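MTH0777 (Methanothermobacter thermautotrophicus, PDB 1KJN) is of unknown function and belongs to the DUF1890 family, forming an alpha/beta fold built round a six-stranded parallel sheet. Local coordinates at residues A[29-34]-A[148-153]. Sequence-based numbering, arbitrary orientation.
Sequences SHKLKK and RIDRFM
Lys31 reaches across to Asp150 in a salt bridge, joining helix 21-34 to the C-terminal helix 143-153 on one face of the sheet of a Rossmann-like alpha/beta fold, its parallel strands in the order 3-2-1-4-5-6. Its NZ lies 3.3 Å from Asp150 OD1, a weak hydrogen bond, with the two side chains crossing at about a right angle. A water makes a second link between the helices: it accepts from Lys31 NZ at 2.8 Å and donates to the backbone O of Asp150, so the ammonium group meets both the side chain and, through water, the main chain of one residue. The carboxylate has other partners, since OD1 is also hydrogen-bonded to Tyr27 OH, its stronger partner, and OD2 forms a salt bridge with Arg146 NE, which should fix its rotation and probably favours its charged form. Bends at chi2 (-68°) and chi3 (-83°) fold the Lys31 chain, bringing its CE to 3.9 Å from Met153 CB, while farther back its CB lies 4.0 Å from Met153 CG. Replacing Lys31 by an alanine would remove the ammonium group and is likely to leave Asp150 with Arg146 but without this second cation, and to uncover the flank of Met153. The helix segments run nearly parallel, at 18°, with a closest approach of 11.0 Å between the segment axes, a separation bridged by long side chains. Beneath the polar link, toward the sheet, the selenomethionine Met153 meets Leu32, which also packs on Ala9, Met11 and Val39 of the neighbouring strands. Met153 SE is 3.9 Å from Leu32 CD2, and the terminal methyl CE comes closer still, 3.6 Å from the same CD2.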
loop_
_atom_site.group_PDB
_atom_site.type_symbol
_atom_site.label_atom_id
_atom_site.label_comp_id
_atom_site.label_asym_id
_atom_site.label_seq_id
_atom_site.Cartn_x
_atom_site.Cartn_y
_atom_site.Cartn_z
ATOM N N SER A 29 -4.465 4.694 -10.710
ATOM C CA SER A 29 -5.713 4.122 -11.221
ATOM C C SER A 29 -6.903 5.032 -10.910
ATOM O O SER A 29 -7.829 5.177 -11.714
ATOM C CB SER A 29 -5.960 2.726 -10.657
ATOM O OG SER A 29 -7.233 2.233 -11.065
ATOM N N HIS A 30 -6.877 5.634 -9.731
ATOM C CA HIS A 30 -7.921 6.550 -9.342
ATOM C C HIS A 30 -7.862 7.762 -10.260
ATOM O O HIS A 30 -8.900 8.288 -10.643
ATOM C CB HIS A 30 -7.748 6.998 -7.900
ATOM C CG HIS A 30 -8.690 8.086 -7.496
ATOM N ND1 HIS A 30 -8.270 9.378 -7.242
ATOM C CD2 HIS A 30 -10.026 8.072 -7.266
ATOM C CE1 HIS A 30 -9.305 10.106 -6.868
ATOM N NE2 HIS A 30 -10.385 9.337 -6.874
ATOM N N LYS A 31 -6.657 8.221 -10.593
ATOM C CA LYS A 31 -6.522 9.374 -11.484
ATOM C C LYS A 31 -7.149 9.056 -12.837
ATOM O O LYS A 31 -7.861 9.880 -13.407
ATOM C CB LYS A 31 -5.054 9.735 -11.687
ATOM C CG LYS A 31 -4.375 10.252 -10.442
ATOM C CD LYS A 31 -4.923 11.618 -10.020
ATOM C CE LYS A 31 -4.272 12.749 -10.793
ATOM N NZ LYS A 31 -4.700 14.077 -10.252
ATOM N N LEU A 32 -6.903 7.842 -13.328
ATOM C CA LEU A 32 -7.420 7.417 -14.610
ATOM C C LEU A 32 -8.935 7.284 -14.600
ATOM O O LEU A 32 -9.590 7.676 -15.565
ATOM C CB LEU A 32 -6.736 6.111 -15.058
ATOM C CG LEU A 32 -5.261 6.266 -15.458
ATOM C CD1 LEU A 32 -4.610 4.920 -15.740
ATOM C CD2 LEU A 32 -5.151 7.163 -16.674
ATOM N N LYS A 33 -9.489 6.760 -13.507
ATOM C CA LYS A 33 -10.939 6.600 -13.377
ATOM C C LYS A 33 -11.618 7.963 -13.306
ATOM O O LYS A 33 -12.787 8.104 -13.649
ATOM C CB LYS A 33 -11.300 5.783 -12.128
ATOM C CG LYS A 33 -11.013 4.283 -12.269
ATOM C CD LYS A 33 -11.228 3.528 -10.960
ATOM C CE LYS A 33 -12.692 3.554 -10.494
ATOM N NZ LYS A 33 -13.649 3.091 -11.555
ATOM N N LYS A 34 -10.877 8.944 -12.804
ATOM C CA LYS A 34 -11.345 10.308 -12.678
ATOM C C LYS A 34 -11.489 10.839 -14.103
ATOM O O LYS A 34 -12.325 11.705 -14.372
ATOM C CB LYS A 34 -10.299 11.129 -11.915
ATOM C CG LYS A 34 -10.834 12.206 -11.006
ATOM C CD LYS A 34 -11.620 11.629 -9.849
ATOM C CE LYS A 34 -12.155 12.755 -8.970
ATOM N NZ LYS A 34 -13.285 12.312 -8.107
ATOM N N ARG A 148 5.022 14.036 -9.907
ATOM C CA ARG A 148 5.268 13.848 -11.333
ATOM C C ARG A 148 4.097 13.145 -12.038
ATOM O O ARG A 148 3.840 13.419 -13.198
ATOM C CB ARG A 148 6.592 13.121 -11.553
ATOM C CG ARG A 148 7.758 14.021 -11.224
ATOM C CD ARG A 148 9.053 13.275 -10.955
ATOM N NE ARG A 148 9.755 13.966 -9.875
ATOM C CZ ARG A 148 10.952 13.640 -9.400
ATOM N NH1 ARG A 148 11.616 12.613 -9.905
ATOM N NH2 ARG A 148 11.495 14.375 -8.432
ATOM N N ILE A 149 3.364 12.280 -11.327
ATOM C CA ILE A 149 2.200 11.613 -11.914
ATOM C C ILE A 149 1.060 12.629 -12.041
ATOM O O ILE A 149 0.330 12.631 -13.034
ATOM C CB ILE A 149 1.730 10.384 -11.068
ATOM C CG1 ILE A 149 2.714 9.226 -11.249
ATOM C CG2 ILE A 149 0.319 9.935 -11.480
ATOM C CD1 ILE A 149 2.605 8.173 -10.175
ATOM N N ASP A 150 0.887 13.482 -11.032
ATOM C CA ASP A 150 -0.163 14.509 -11.095
ATOM C C ASP A 150 0.031 15.398 -12.323
ATOM O O ASP A 150 -0.935 15.736 -13.020
ATOM C CB ASP A 150 -0.128 15.412 -9.861
ATOM C CG ASP A 150 -0.839 14.809 -8.678
ATOM O OD1 ASP A 150 -1.734 13.949 -8.879
ATOM O OD2 ASP A 150 -0.515 15.206 -7.551
ATOM N N ARG A 151 1.286 15.779 -12.561
ATOM C CA ARG A 151 1.640 16.644 -13.684
ATOM C C ARG A 151 1.323 15.994 -15.021
ATOM O O ARG A 151 0.671 16.596 -15.879
ATOM C CB ARG A 151 3.114 17.054 -13.601
ATOM C CG ARG A 151 3.439 17.841 -12.324
ATOM C CD ARG A 151 4.699 18.699 -12.465
ATOM N NE ARG A 151 4.958 19.541 -11.290
ATOM C CZ ARG A 151 4.078 20.370 -10.724
ATOM N NH1 ARG A 151 2.850 20.490 -11.210
ATOM N NH2 ARG A 151 4.432 21.084 -9.659
ATOM N N PHE A 152 1.763 14.751 -15.177
ATOM C CA PHE A 152 1.499 13.993 -16.388
ATOM C C PHE A 152 -0.013 13.933 -16.622
ATOM O O PHE A 152 -0.483 14.154 -17.727
ATOM C CB PHE A 152 2.035 12.565 -16.229
ATOM C CG PHE A 152 1.645 11.640 -17.353
ATOM C CD1 PHE A 152 2.428 11.543 -18.485
ATOM C CD2 PHE A 152 0.483 10.886 -17.276
ATOM C CE1 PHE A 152 2.067 10.703 -19.542
ATOM C CE2 PHE A 152 0.106 10.041 -18.323
ATOM C CZ PHE A 152 0.905 9.951 -19.462
HETATM N N MSE A 153 -0.766 13.661 -15.557
HETATM C CA MSE A 153 -2.219 13.533 -15.635
HETATM C C MSE A 153 -3.005 14.807 -15.942
HETATM O O MSE A 153 -4.112 14.742 -16.465
HETATM C CB MSE A 153 -2.759 12.916 -14.352
HETATM C CG MSE A 153 -2.382 11.462 -14.143
HETATM SE SE MSE A 153 -3.241 10.289 -15.413
HETATM C CE MSE A 153 -2.338 8.653 -14.916
HETATM O O HOH W 1 -3.477 16.026 -11.893
#